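Local coordinates for protein scyllo-inosose 3-dehydrogenase (Thermotoga maritima, PDB 3IP1) that catalyses the NAD(+)-dependent, zinc-requiring oxidation of scyllo-inosose to 3-dehydro-scyllo-inosose, probably as a step in myo-inositol degradation, at residues 95-100 against 193-198; 171-176 against 348-353; 187-192 against 365-370. All blocks are in the same frame, centred on the assembly; numbering follows the deposited sequence. Where two conformers were deposited one is given.

Contact 1. Residues 95-100 against 193-198; sequences LGHEFS and LVEPTS. With CD (cadmium ion), chain F.
His97, Glu98 and Glu195 meet at a cadmium ion, which sits where the enzyme carries its first zinc. Metal bonds carry the contact. His97 NE2 binds at 2.5 Å, and the ion lies at the edge of the imidazole, in the ring plane. Glu98 OE2 binds at 2.6 Å and Glu195 OE1 at 2.7 Å. A water at 2.4 Å from the cadmium is the fourth ligand. Torsions bring the three groups together from two chain segments. CG of His97 sits between the backbone N and the carbonyl carbon (chi1 64°), which swings NE2 to the ion. Glu98 reaches out as an extended chain, whereas Glu195 is bent at chi2 (-88°).

The flat groups are turned differently about the ion. The two carboxylates are 26° apart in plane, but that of Glu195 stands nearly upright to the imidazole. Glu195 OE2 stays 3.5 Å from the cadmium, so OE1 is the oxygen that binds.

Van der Waals packing adds to this. Glu195 OE1 touches Glu98 CG at 3.4 Å, and Pro196 CD lies 3.8 Å from the same CG. The Pro196 ring crosses the outer part of the Glu98 chain at a slant.

Outside the segments, Glu98 OE1 forms a salt bridge with Lys391, so each oxygen of this carboxylate has its own cation. Cys68, a ligand of the same zinc, lies beside Glu98.

One histidine and two carboxylates give the metal a largely oxygen-rich, anionic setting. The bound water marks a position that a substrate oxygen could take, as in zinc alcohol dehydrogenases.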
# COMPACT_ATOMS: atom_id res chain seq x y z
N LEU A 95 10.92 -19.41 -32.81
CA LEU A 95 9.79 -18.72 -32.21
C LEU A 95 9.12 -19.58 -31.14
O LEU A 95 9.42 -20.77 -31.01
CB LEU A 95 8.78 -18.30 -33.29
CG LEU A 95 9.25 -17.31 -34.37
CD1 LEU A 95 8.19 -17.26 -35.45
CD2 LEU A 95 9.51 -15.88 -33.79
N GLY A 96 8.21 -18.97 -30.38
CA GLY A 96 7.40 -19.67 -29.39
C GLY A 96 7.82 -19.36 -27.97
O GLY A 96 8.98 -19.58 -27.59
N HIS A 97 6.88 -18.84 -27.18
CA HIS A 97 7.18 -18.44 -25.80
C HIS A 97 6.04 -18.69 -24.81
O HIS A 97 6.14 -18.36 -23.63
CB HIS A 97 7.63 -16.97 -25.75
CG HIS A 97 6.57 -16.02 -26.17
ND1 HIS A 97 6.47 -15.53 -27.45
CD2 HIS A 97 5.53 -15.47 -25.49
CE1 HIS A 97 5.43 -14.71 -27.54
NE2 HIS A 97 4.84 -14.68 -26.36
N GLU A 98 4.95 -19.29 -25.28
CA GLU A 98 3.82 -19.62 -24.41
C GLU A 98 3.74 -21.14 -24.28
O GLU A 98 2.92 -21.78 -24.94
CB GLU A 98 2.52 -19.08 -24.99
CG GLU A 98 2.44 -17.58 -25.09
CD GLU A 98 1.16 -17.11 -25.77
OE1 GLU A 98 0.34 -17.96 -26.16
OE2 GLU A 98 0.99 -15.89 -25.91
N PHE A 99 4.56 -21.72 -23.42
CA PHE A 99 4.79 -23.15 -23.53
C PHE A 99 4.85 -23.91 -22.21
O PHE A 99 5.06 -23.32 -21.15
CB PHE A 99 6.07 -23.41 -24.31
CG PHE A 99 7.32 -23.34 -23.47
CD1 PHE A 99 7.86 -22.11 -23.11
CD2 PHE A 99 7.95 -24.51 -23.05
CE1 PHE A 99 9.02 -22.04 -22.33
CE2 PHE A 99 9.11 -24.46 -22.28
CZ PHE A 99 9.65 -23.22 -21.91
N SER A 100 4.71 -25.23 -22.33
CA SER A 100 4.94 -26.18 -21.25
C SER A 100 5.56 -27.47 -21.81
O SER A 100 5.62 -27.68 -23.04
CB SER A 100 3.64 -26.51 -20.55
OG SER A 100 2.77 -27.10 -21.51
N LEU A 193 -0.75 -21.78 -21.27
CA LEU A 193 -1.51 -20.57 -21.08
C LEU A 193 -1.09 -19.76 -19.84
O LEU A 193 -1.73 -18.76 -19.52
CB LEU A 193 -3.01 -20.91 -21.02
CG LEU A 193 -3.62 -21.32 -22.36
CD1 LEU A 193 -4.88 -22.17 -22.22
CD2 LEU A 193 -3.92 -20.10 -23.22
N VAL A 194 -0.06 -20.20 -19.12
CA VAL A 194 0.33 -19.50 -17.88
C VAL A 194 0.94 -18.13 -18.19
O VAL A 194 0.64 -17.12 -17.52
CB VAL A 194 1.30 -20.33 -17.00
CG1 VAL A 194 1.86 -19.48 -15.82
CG2 VAL A 194 0.61 -21.60 -16.50
N GLU A 195 1.78 -18.08 -19.21
CA GLU A 195 2.42 -16.83 -19.61
C GLU A 195 1.41 -15.72 -19.98
O GLU A 195 1.43 -14.66 -19.36
CB GLU A 195 3.47 -17.08 -20.71
CG GLU A 195 4.42 -15.91 -20.99
CD GLU A 195 3.91 -14.93 -22.03
OE1 GLU A 195 2.93 -15.23 -22.74
OE2 GLU A 195 4.50 -13.84 -22.16
N PRO A 196 0.53 -15.95 -20.97
CA PRO A 196 -0.43 -14.86 -21.24
C PRO A 196 -1.38 -14.57 -20.06
O PRO A 196 -1.83 -13.43 -19.89
CB PRO A 196 -1.23 -15.37 -22.45
CG PRO A 196 -1.02 -16.88 -22.47
CD PRO A 196 0.38 -17.07 -21.94
N THR A 197 -1.68 -15.59 -19.25
CA THR A 197 -2.58 -15.38 -18.11
C THR A 197 -1.87 -14.50 -17.07
O THR A 197 -2.50 -13.66 -16.42
CB THR A 197 -3.08 -16.73 -17.49
OG1 THR A 197 -3.76 -17.51 -18.50
CG2 THR A 197 -4.04 -16.49 -16.29
N SER A 198 -0.54 -14.69 -16.98
CA SER A 198 0.30 -13.93 -16.04
C SER A 198 0.52 -12.50 -16.48
O SER A 198 0.72 -11.62 -15.64
CB SER A 198 1.66 -14.63 -15.85
OG SER A 198 1.47 -15.90 -15.23
CD CD F . 2.67 -14.10 -25.18
O HOH W 1 1.04 -12.85 -24.03

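Contact 2. Residues 171-176 against 348-353; sequences YAWSLR and GTFPRV
The Trp173 indole has one face covered by two neighbouring residues of helix 349-358, Phe350 and Pro351. Phe350 CB lies over the five-membered ring, 3.6 Å from its centroid. Pro351 CD lies over the six-membered ring, also 3.6 Å from the centroid and only 6° off the normal. Both are CH-pi contacts. Pro351 CG reaches further along the same face and comes 3.4 Å from Trp173 CZ3.

The phenyl ring of Phe350 meets the indole obliquely, the planes at 39°. Its CD2 meets Trp173 CD1 at 3.2 Å, a tight approach. The indole CG sits beside the backbone N (chi1 -68°), which carries the ring from strand 172-174 across to the start of the helix. The Phe350 side chain is about 9 Å from the bound cadmium.

At the indole edge, NE1 is hydrogen-bonded to Glu128, which would help to hold the ring in its rotation. Arg113 makes a cation-pi contact with the same indole. Arg137 of a second subunit packs on both Trp173 and Pro351, so the subunit interface runs close by. A leucine in place of Trp173 would probably leave the Glu128 carboxylate without its indole N-H and open a gap above Pro351.

The pair joins a strand of the GroES-like catalytic domain to a helix of the Rossmann-type coenzyme domain. Such a seam between the two domains belongs to the two-domain architecture of the zinc-containing alcohol dehydrogenases.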
# COMPACT_ATOMS: atom_id res chain seq x y z
N TYR A 171 13.90 -19.57 -14.59
CA TYR A 171 12.67 -19.17 -15.31
C TYR A 171 11.55 -20.20 -15.29
O TYR A 171 10.42 -19.89 -15.67
CB TYR A 171 12.95 -18.75 -16.76
CG TYR A 171 14.07 -17.77 -16.88
CD1 TYR A 171 14.00 -16.52 -16.25
CD2 TYR A 171 15.21 -18.07 -17.63
CE1 TYR A 171 15.05 -15.61 -16.35
CE2 TYR A 171 16.27 -17.16 -17.73
CZ TYR A 171 16.17 -15.92 -17.10
OH TYR A 171 17.19 -15.00 -17.18
N ALA A 172 11.86 -21.43 -14.88
CA ALA A 172 10.86 -22.52 -14.93
C ALA A 172 10.04 -22.64 -13.63
O ALA A 172 10.57 -22.39 -12.55
CB ALA A 172 11.54 -23.86 -15.27
N TRP A 173 8.76 -23.00 -13.77
CA TRP A 173 7.83 -23.16 -12.65
C TRP A 173 7.11 -24.50 -12.77
O TRP A 173 6.66 -24.89 -13.84
CB TRP A 173 6.79 -22.03 -12.65
CG TRP A 173 7.37 -20.69 -12.32
CD1 TRP A 173 7.79 -19.73 -13.20
CD2 TRP A 173 7.62 -20.17 -11.01
NE1 TRP A 173 8.28 -18.64 -12.52
CE2 TRP A 173 8.18 -18.88 -11.17
CE3 TRP A 173 7.42 -20.66 -9.71
CZ2 TRP A 173 8.54 -18.07 -10.08
CZ3 TRP A 173 7.79 -19.86 -8.63
CH2 TRP A 173 8.33 -18.58 -8.83
N SER A 174 6.99 -25.20 -11.65
CA SER A 174 6.41 -26.54 -11.68
C SER A 174 4.92 -26.52 -11.99
O SER A 174 4.20 -25.68 -11.48
CB SER A 174 6.61 -27.23 -10.34
OG SER A 174 5.99 -28.50 -10.38
N LEU A 175 4.46 -27.47 -12.81
CA LEU A 175 3.03 -27.67 -12.99
C LEU A 175 2.45 -28.87 -12.21
O LEU A 175 1.37 -29.37 -12.55
CB LEU A 175 2.69 -27.83 -14.48
CG LEU A 175 3.03 -26.68 -15.45
CD1 LEU A 175 2.76 -27.15 -16.88
CD2 LEU A 175 2.27 -25.36 -15.13
N ARG A 176 3.16 -29.35 -11.17
CA ARG A 176 2.72 -30.51 -10.35
C ARG A 176 1.28 -30.37 -9.83
O ARG A 176 0.49 -31.31 -9.83
CB ARG A 176 3.64 -30.69 -9.14
CG ARG A 176 4.91 -31.44 -9.41
CD ARG A 176 4.79 -32.91 -9.03
NE ARG A 176 4.31 -33.09 -7.66
CZ ARG A 176 4.30 -34.26 -7.04
NH1 ARG A 176 3.84 -34.36 -5.80
NH2 ARG A 176 4.75 -35.34 -7.66
N GLY A 348 5.75 -13.37 -7.76
CA GLY A 348 5.11 -14.66 -7.55
C GLY A 348 3.83 -14.76 -8.37
O GLY A 348 2.89 -15.43 -7.97
N THR A 349 3.82 -14.08 -9.50
CA THR A 349 2.65 -14.12 -10.38
C THR A 349 2.47 -15.50 -11.00
O THR A 349 1.38 -16.08 -10.90
CB THR A 349 2.72 -13.02 -11.43
OG1 THR A 349 2.54 -11.75 -10.78
CG2 THR A 349 1.67 -13.21 -12.53
N PHE A 350 3.52 -16.03 -11.63
CA PHE A 350 3.47 -17.37 -12.24
C PHE A 350 2.92 -18.42 -11.28
O PHE A 350 1.98 -19.10 -11.64
CB PHE A 350 4.83 -17.83 -12.81
CG PHE A 350 4.94 -17.75 -14.32
CD1 PHE A 350 4.69 -16.54 -15.00
CD2 PHE A 350 5.31 -18.86 -15.07
CE1 PHE A 350 4.81 -16.45 -16.39
CE2 PHE A 350 5.42 -18.79 -16.47
CZ PHE A 350 5.17 -17.59 -17.13
N PRO A 351 3.49 -18.56 -10.07
CA PRO A 351 3.00 -19.69 -9.27
C PRO A 351 1.59 -19.48 -8.75
O PRO A 351 0.86 -20.44 -8.58
CB PRO A 351 4.02 -19.80 -8.12
CG PRO A 351 4.72 -18.48 -8.07
CD PRO A 351 4.72 -17.97 -9.48
N ARG A 352 1.19 -18.23 -8.54
CA ARG A 352 -0.18 -18.00 -8.13
C ARG A 352 -1.15 -18.27 -9.29
O ARG A 352 -2.24 -18.77 -9.06
CB ARG A 352 -0.40 -16.58 -7.60
CG ARG A 352 0.08 -16.33 -6.17
CD ARG A 352 -0.17 -14.87 -5.80
NE ARG A 352 0.34 -14.47 -4.49
CZ ARG A 352 1.50 -13.84 -4.29
NH1 ARG A 352 2.31 -13.54 -5.31
NH2 ARG A 352 1.86 -13.51 -3.06
N VAL A 353 -0.75 -17.92 -10.51
CA VAL A 353 -1.58 -18.25 -11.68
C VAL A 353 -1.74 -19.77 -11.79
O VAL A 353 -2.82 -20.26 -12.09
CB VAL A 353 -1.03 -17.66 -13.00
CG1 VAL A 353 -1.73 -18.34 -14.23
CG2 VAL A 353 -1.21 -16.14 -13.01

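Contact 3. Residues 187-192 against 365-370; sequences LFLAGS and KIISKT
Leu189 points from its helix toward Ile367 and Thr370, and these three side chains make the contact. Leu189 and Ile367 approach at a slant. The tip of Ile367, CD1, comes against the base of the leucine, with 3.9 Å between Ile367 CD1 and Leu189 CB. The same methyl also nears the branch end, 4.2 Å from Leu189 CD2. Ile367 CD1 so touches the leucine at CB and, more loosely, at CD2.

Thr370 comes in differently. Its side chain stands at about a right angle to that of Leu189, and the two meet methyl to methyl, with Thr370 CG2 at 3.9 Å from Leu189 CD2. The threonine torsion explains this. CG2 lies anti to the carbonyl carbon and OG1 takes the place between the backbone N and the carbonyl carbon (chi1 55°). The methyl rather than the hydroxyl then faces the leucine.

Leu189 CD2 is thus shared by two partners. The contact is wholly apolar, and its modest area is made by side chains that are partly exposed. No side-chain polar group bridges the two segments.

One polar group near the contact turns back to its own helix. Ser192 OG donates to Leu189 O at 2.7 Å. The Ser192 CB points toward segment 365-370, but its hydroxyl hydrogen goes to this backbone oxygen.

Several neighbours frame the site. Thr393 of strand 392-395 touches Leu189, Ser192 and Ile367, and Leu193 packs on Ile367 just after the helix. Strand 369-371 runs parallel to strand 392-395 in the mixed sheet. Through Leu189, helix 185-192 packs on Ile367 and on Thr370 of strand 369-371, while Ile366 turns to Leu257 of helix 248-257.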
# COMPACT_ATOMS: atom_id res chain seq x y z
N LEU A 187 -3.20 -30.94 -19.25
CA LEU A 187 -2.27 -30.37 -18.29
C LEU A 187 -1.29 -29.42 -18.99
O LEU A 187 -0.99 -28.34 -18.49
CB LEU A 187 -1.49 -31.47 -17.55
CG LEU A 187 -0.58 -31.00 -16.41
CD1 LEU A 187 -0.55 -32.02 -15.28
CD2 LEU A 187 0.83 -30.69 -16.88
N PHE A 188 -0.78 -29.85 -20.14
CA PHE A 188 0.21 -29.08 -20.86
C PHE A 188 -0.44 -27.92 -21.61
O PHE A 188 0.09 -26.81 -21.67
CB PHE A 188 1.04 -29.98 -21.76
CG PHE A 188 1.85 -31.00 -20.99
CD1 PHE A 188 2.96 -30.59 -20.24
CD2 PHE A 188 1.49 -32.36 -21.00
CE1 PHE A 188 3.70 -31.51 -19.50
CE2 PHE A 188 2.23 -33.31 -20.27
CZ PHE A 188 3.33 -32.89 -19.52
N LEU A 189 -1.63 -28.17 -22.16
CA LEU A 189 -2.45 -27.09 -22.66
C LEU A 189 -2.63 -25.97 -21.62
O LEU A 189 -2.46 -24.80 -21.94
CB LEU A 189 -3.79 -27.62 -23.17
CG LEU A 189 -3.76 -28.53 -24.41
CD1 LEU A 189 -5.17 -28.87 -24.84
CD2 LEU A 189 -2.97 -27.93 -25.59
N ALA A 190 -2.97 -26.33 -20.38
CA ALA A 190 -3.18 -25.33 -19.32
C ALA A 190 -1.87 -24.59 -19.02
O ALA A 190 -1.85 -23.36 -18.89
CB ALA A 190 -3.76 -25.96 -18.05
N GLY A 191 -0.80 -25.37 -18.94
CA GLY A 191 0.57 -24.84 -18.77
C GLY A 191 1.00 -23.85 -19.83
O GLY A 191 1.67 -22.86 -19.52
N SER A 192 0.61 -24.11 -21.09
CA SER A 192 0.97 -23.23 -22.21
C SER A 192 0.29 -21.86 -22.10
O SER A 192 0.71 -20.87 -22.74
CB SER A 192 0.64 -23.92 -23.56
OG SER A 192 -0.77 -23.95 -23.82
N LYS A 365 -10.37 -23.23 -22.12
CA LYS A 365 -11.58 -22.91 -22.86
C LYS A 365 -11.31 -21.98 -24.05
O LYS A 365 -12.11 -21.93 -24.98
CB LYS A 365 -12.63 -22.27 -21.95
CG LYS A 365 -13.10 -23.13 -20.77
CD LYS A 365 -14.31 -22.50 -20.12
CE LYS A 365 -15.01 -23.46 -19.17
NZ LYS A 365 -14.46 -23.37 -17.79
N ILE A 366 -10.21 -21.24 -24.02
CA ILE A 366 -9.94 -20.27 -25.07
C ILE A 366 -9.17 -20.85 -26.27
O ILE A 366 -9.03 -20.18 -27.30
CB ILE A 366 -9.24 -18.99 -24.54
CG1 ILE A 366 -7.74 -19.23 -24.31
CG2 ILE A 366 -10.00 -18.44 -23.30
CD1 ILE A 366 -6.92 -17.94 -24.24
N ILE A 367 -8.67 -22.07 -26.13
CA ILE A 367 -7.94 -22.70 -27.23
C ILE A 367 -8.94 -23.08 -28.32
O ILE A 367 -9.81 -23.91 -28.11
CB ILE A 367 -7.09 -23.91 -26.75
CG1 ILE A 367 -6.02 -23.44 -25.74
CG2 ILE A 367 -6.42 -24.61 -27.95
CD1 ILE A 367 -5.33 -24.56 -24.98
N SER A 368 -8.81 -22.44 -29.48
CA SER A 368 -9.70 -22.71 -30.61
C SER A 368 -9.31 -23.99 -31.34
O SER A 368 -10.17 -24.71 -31.82
CB SER A 368 -9.73 -21.54 -31.58
OG SER A 368 -9.91 -20.33 -30.86
N LYS A 369 -8.01 -24.27 -31.39
CA LYS A 369 -7.50 -25.38 -32.18
C LYS A 369 -6.07 -25.75 -31.75
O LYS A 369 -5.27 -24.87 -31.43
CB LYS A 369 -7.51 -24.97 -33.66
CG LYS A 369 -7.07 -26.01 -34.64
CD LYS A 369 -6.97 -25.39 -36.01
CE LYS A 369 -8.02 -25.95 -36.94
NZ LYS A 369 -7.38 -26.98 -37.80
N THR A 370 -5.77 -27.05 -31.75
CA THR A 370 -4.40 -27.52 -31.56
C THR A 370 -3.90 -28.09 -32.88
O THR A 370 -4.67 -28.68 -33.63
CB THR A 370 -4.26 -28.54 -30.42
OG1 THR A 370 -5.15 -29.62 -30.64
CG2 THR A 370 -4.60 -27.91 -29.08

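Overall arrangement
From the N terminus, residues 95-100 come first and are joined by contact 1 to residues 193-198, closing a loop of 92 residues. Residues 171-176 and 187-192 lie within that loop. Their partners, 348-353 and 365-370, come much later, so all three contacts cross one another along the chain. Contacts 2 and 3 close loops of 171 and 172 residues. Packing links the sites: Val194 and Ser198 of contact 1 pack on Phe350 of contact 2, Leu193 packs on Ile367 of contact 3, and Leu175 of contact 2 packs on the Gly191 backbone of contact 3. Together they tie the catalytic-domain sheet to helices 185-192, 194-207 and 349-358. Of the three, only contact 1 holds metal ligands.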